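Local coordinates for protein muramidase (Sodiomyces alcalophilus, PDB 6ZM8) that cleaves peptidoglycan as a fungal muramidase (lysozyme) of glycoside hydrolase family 25, hydrolysing the glycan strands of bacterial cell walls, at residues A160-S165 against Y181-P186. Numbering follows the deposited sequence.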
loop_
_atom_site.group_PDB
_atom_site.type_symbol
_atom_site.label_atom_id
_atom_site.label_comp_id
_atom_site.label_asym_id
_atom_site.label_seq_id
_atom_site.Cartn_x
_atom_site.Cartn_y
_atom_site.Cartn_z
ATOM N N ALA A 160 9.073 1.978 -3.450
ATOM C CA ALA A 160 8.973 2.629 -4.752
ATOM C C ALA A 160 10.358 3.138 -5.188
ATOM O O ALA A 160 11.011 3.885 -4.459
ATOM C CB ALA A 160 7.986 3.760 -4.737
ATOM N N ARG A 161 10.737 2.763 -6.414
ATOM C CA ARG A 161 11.950 3.302 -7.042
ATOM C C ARG A 161 11.855 2.974 -8.538
ATOM O O ARG A 161 11.869 1.789 -8.907
ATOM C CB ARG A 161 13.228 2.713 -6.474
ATOM C CG ARG A 161 14.469 3.387 -7.063
ATOM C CD ARG A 161 15.745 2.685 -6.717
ATOM N NE ARG A 161 16.886 3.473 -7.081
ATOM C CZ ARG A 161 18.005 2.963 -7.492
ATOM N NH1 ARG A 161 18.190 1.700 -7.785
ATOM N NH2 ARG A 161 19.054 3.741 -7.601
ATOM N N TYR A 162 11.764 3.991 -9.364
ATOM C CA TYR A 162 11.577 3.765 -10.806
ATOM C C TYR A 162 12.966 3.758 -11.438
ATOM O O TYR A 162 13.510 4.790 -11.852
ATOM C CB TYR A 162 10.659 4.808 -11.439
ATOM C CG TYR A 162 9.306 4.941 -10.796
ATOM C CD1 TYR A 162 8.799 3.994 -9.882
ATOM C CD2 TYR A 162 8.530 6.036 -11.070
ATOM C CE1 TYR A 162 7.579 4.183 -9.271
ATOM C CE2 TYR A 162 7.304 6.239 -10.460
ATOM C CZ TYR A 162 6.836 5.315 -9.538
ATOM O OH TYR A 162 5.637 5.561 -8.951
ATOM N N ALA A 163 13.564 2.573 -11.439
ATOM C CA ALA A 163 14.946 2.364 -11.827
ATOM C C ALA A 163 15.110 0.917 -12.229
ATOM O O ALA A 163 14.218 0.091 -12.036
ATOM C CB ALA A 163 15.912 2.707 -10.704
ATOM N N SER A 164 16.280 0.600 -12.759
ATOM C CA SER A 164 16.532 -0.752 -13.274
ATOM C C SER A 164 16.707 -1.762 -12.153
ATOM O O SER A 164 16.593 -2.971 -12.437
ATOM C CB SER A 164 17.778 -0.740 -14.175
ATOM O OG SER A 164 18.903 -0.283 -13.442
ATOM N N SER A 165 16.958 -1.306 -10.929
ATOM C CA SER A 165 17.033 -2.213 -9.779
ATOM C C SER A 165 16.360 -1.513 -8.602
ATOM O O SER A 165 16.180 -0.276 -8.587
ATOM C CB SER A 165 18.433 -2.648 -9.443
ATOM O OG SER A 165 19.114 -1.494 -9.024
ATOM N N TYR A 181 7.964 -0.127 -9.667
ATOM C CA TYR A 181 9.141 0.095 -10.503
ATOM C C TYR A 181 8.880 1.028 -11.692
ATOM O O TYR A 181 9.840 1.433 -12.334
ATOM C CB TYR A 181 9.783 -1.230 -10.942
ATOM C CG TYR A 181 8.928 -2.055 -11.869
ATOM C CD1 TYR A 181 7.921 -2.896 -11.382
ATOM C CD2 TYR A 181 9.127 -2.016 -13.240
ATOM C CE1 TYR A 181 7.130 -3.649 -12.248
ATOM C CE2 TYR A 181 8.356 -2.764 -14.105
ATOM C CZ TYR A 181 7.334 -3.566 -13.610
ATOM O OH TYR A 181 6.566 -4.251 -14.509
ATOM N N ASN A 182 7.620 1.395 -11.953
ATOM C CA ASN A 182 7.347 2.475 -12.888
ATOM C C ASN A 182 5.955 3.030 -12.583
ATOM O O ASN A 182 5.187 2.439 -11.837
ATOM C CB ASN A 182 7.518 2.045 -14.369
ATOM C CG ASN A 182 6.488 1.051 -14.838
ATOM O OD1 ASN A 182 5.277 1.241 -14.654
ATOM N ND2 ASN A 182 6.948 -0.010 -15.482
ATOM N N ASP A 183 5.688 4.188 -13.199
ATOM C CA ASP A 183 4.372 4.821 -13.184
ATOM C C ASP A 183 3.720 4.783 -14.567
ATOM O O ASP A 183 2.982 5.723 -14.950
ATOM C CB ASP A 183 4.399 6.208 -12.594
ATOM C CG ASP A 183 5.292 7.198 -13.301
ATOM O OD1 ASP A 183 5.889 6.859 -14.312
ATOM O OD2 ASP A 183 5.370 8.354 -12.820
ATOM N N LYS A 184 3.952 3.680 -15.277
ATOM C CA LYS A 184 3.594 3.541 -16.685
ATOM C C LYS A 184 2.872 2.219 -16.928
ATOM O O LYS A 184 3.087 1.565 -17.954
ATOM C CB LYS A 184 4.829 3.659 -17.581
ATOM C CG LYS A 184 5.590 4.944 -17.482
ATOM C CD LYS A 184 6.900 4.864 -18.232
ATOM C CE LYS A 184 7.582 6.202 -18.337
ATOM N NZ LYS A 184 8.900 6.076 -18.977
ATOM N N TYR A 185 1.957 1.837 -16.048
ATOM C CA TYR A 185 1.110 0.687 -16.362
ATOM C C TYR A 185 0.420 0.974 -17.693
ATOM O O TYR A 185 -0.039 2.106 -17.923
ATOM C CB TYR A 185 0.079 0.466 -15.246
ATOM C CG TYR A 185 -0.681 -0.816 -15.441
ATOM C CD1 TYR A 185 -0.032 -2.024 -15.208
ATOM C CD2 TYR A 185 -1.976 -0.848 -15.929
ATOM C CE1 TYR A 185 -0.614 -3.239 -15.520
ATOM C CE2 TYR A 185 -2.585 -2.064 -16.256
ATOM C CZ TYR A 185 -1.883 -3.264 -16.073
ATOM O OH TYR A 185 -2.490 -4.429 -16.445
ATOM N N PRO A 186 0.262 -0.016 -18.598
ATOM C CA PRO A 186 -0.196 0.327 -19.966
ATOM C C PRO A 186 -1.571 0.959 -20.025
ATOM O O PRO A 186 -1.825 1.750 -20.933
ATOM C CB PRO A 186 -0.150 -1.001 -20.710
ATOM C CG PRO A 186 -0.009 -2.069 -19.658
ATOM C CD PRO A 186 0.745 -1.399 -18.553
#
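The Tyr162 ring lies with one face against the Asn182-Asp183 peptide: Asn182 C sits 3.8 Å above the ring plane, over its centre, and Asp183 N is at the same height but displaced toward the rim. Over one face of the Arg161 guanidinium lies Ala163 CB, offset toward the rim; Ser165 C is at its edge, in plane, and Arg161 NH1 hydrogen-bonds Ser165 O. CG of Tyr162 is anti to its own carbonyl carbon (chi1 -55°), which directs the ring toward the backbone of 181-183. At one end CD1 of Tyr162 reaches Asn182 N at 3.5 Å; at the other, CE2 of Tyr162 meets Asp183 CB at 3.6 Å. The Asp183 side chain crosses that of Tyr162 nearly perpendicularly, with the carboxylate plane turned 51° from the ring, so CB and the carboxylate carbon pack obliquely on CE2 and no parallel stack forms. Two CA-H...O contacts join the two segments: Tyr162 CA lies 3.3 Å from Tyr181 O, and Tyr181 CA lies 3.6 Å from Arg161 O, nearly straight at 167°. Lys184 N donates to Asn182 OD1, closing an Asx turn. The contact lies at the surface, where parallel neighbours 157-160 and 178-182 of the TIM-barrel-type sheet run out into loops. Tyr162 OH is hydrogen-bonded to Gln180 OE1 within the second strand, while Asn182 OD1 is also hydrogen-bonded to Ser191 OG and Tyr181 stacks on Trp193, both on antiparallel strand 190-194.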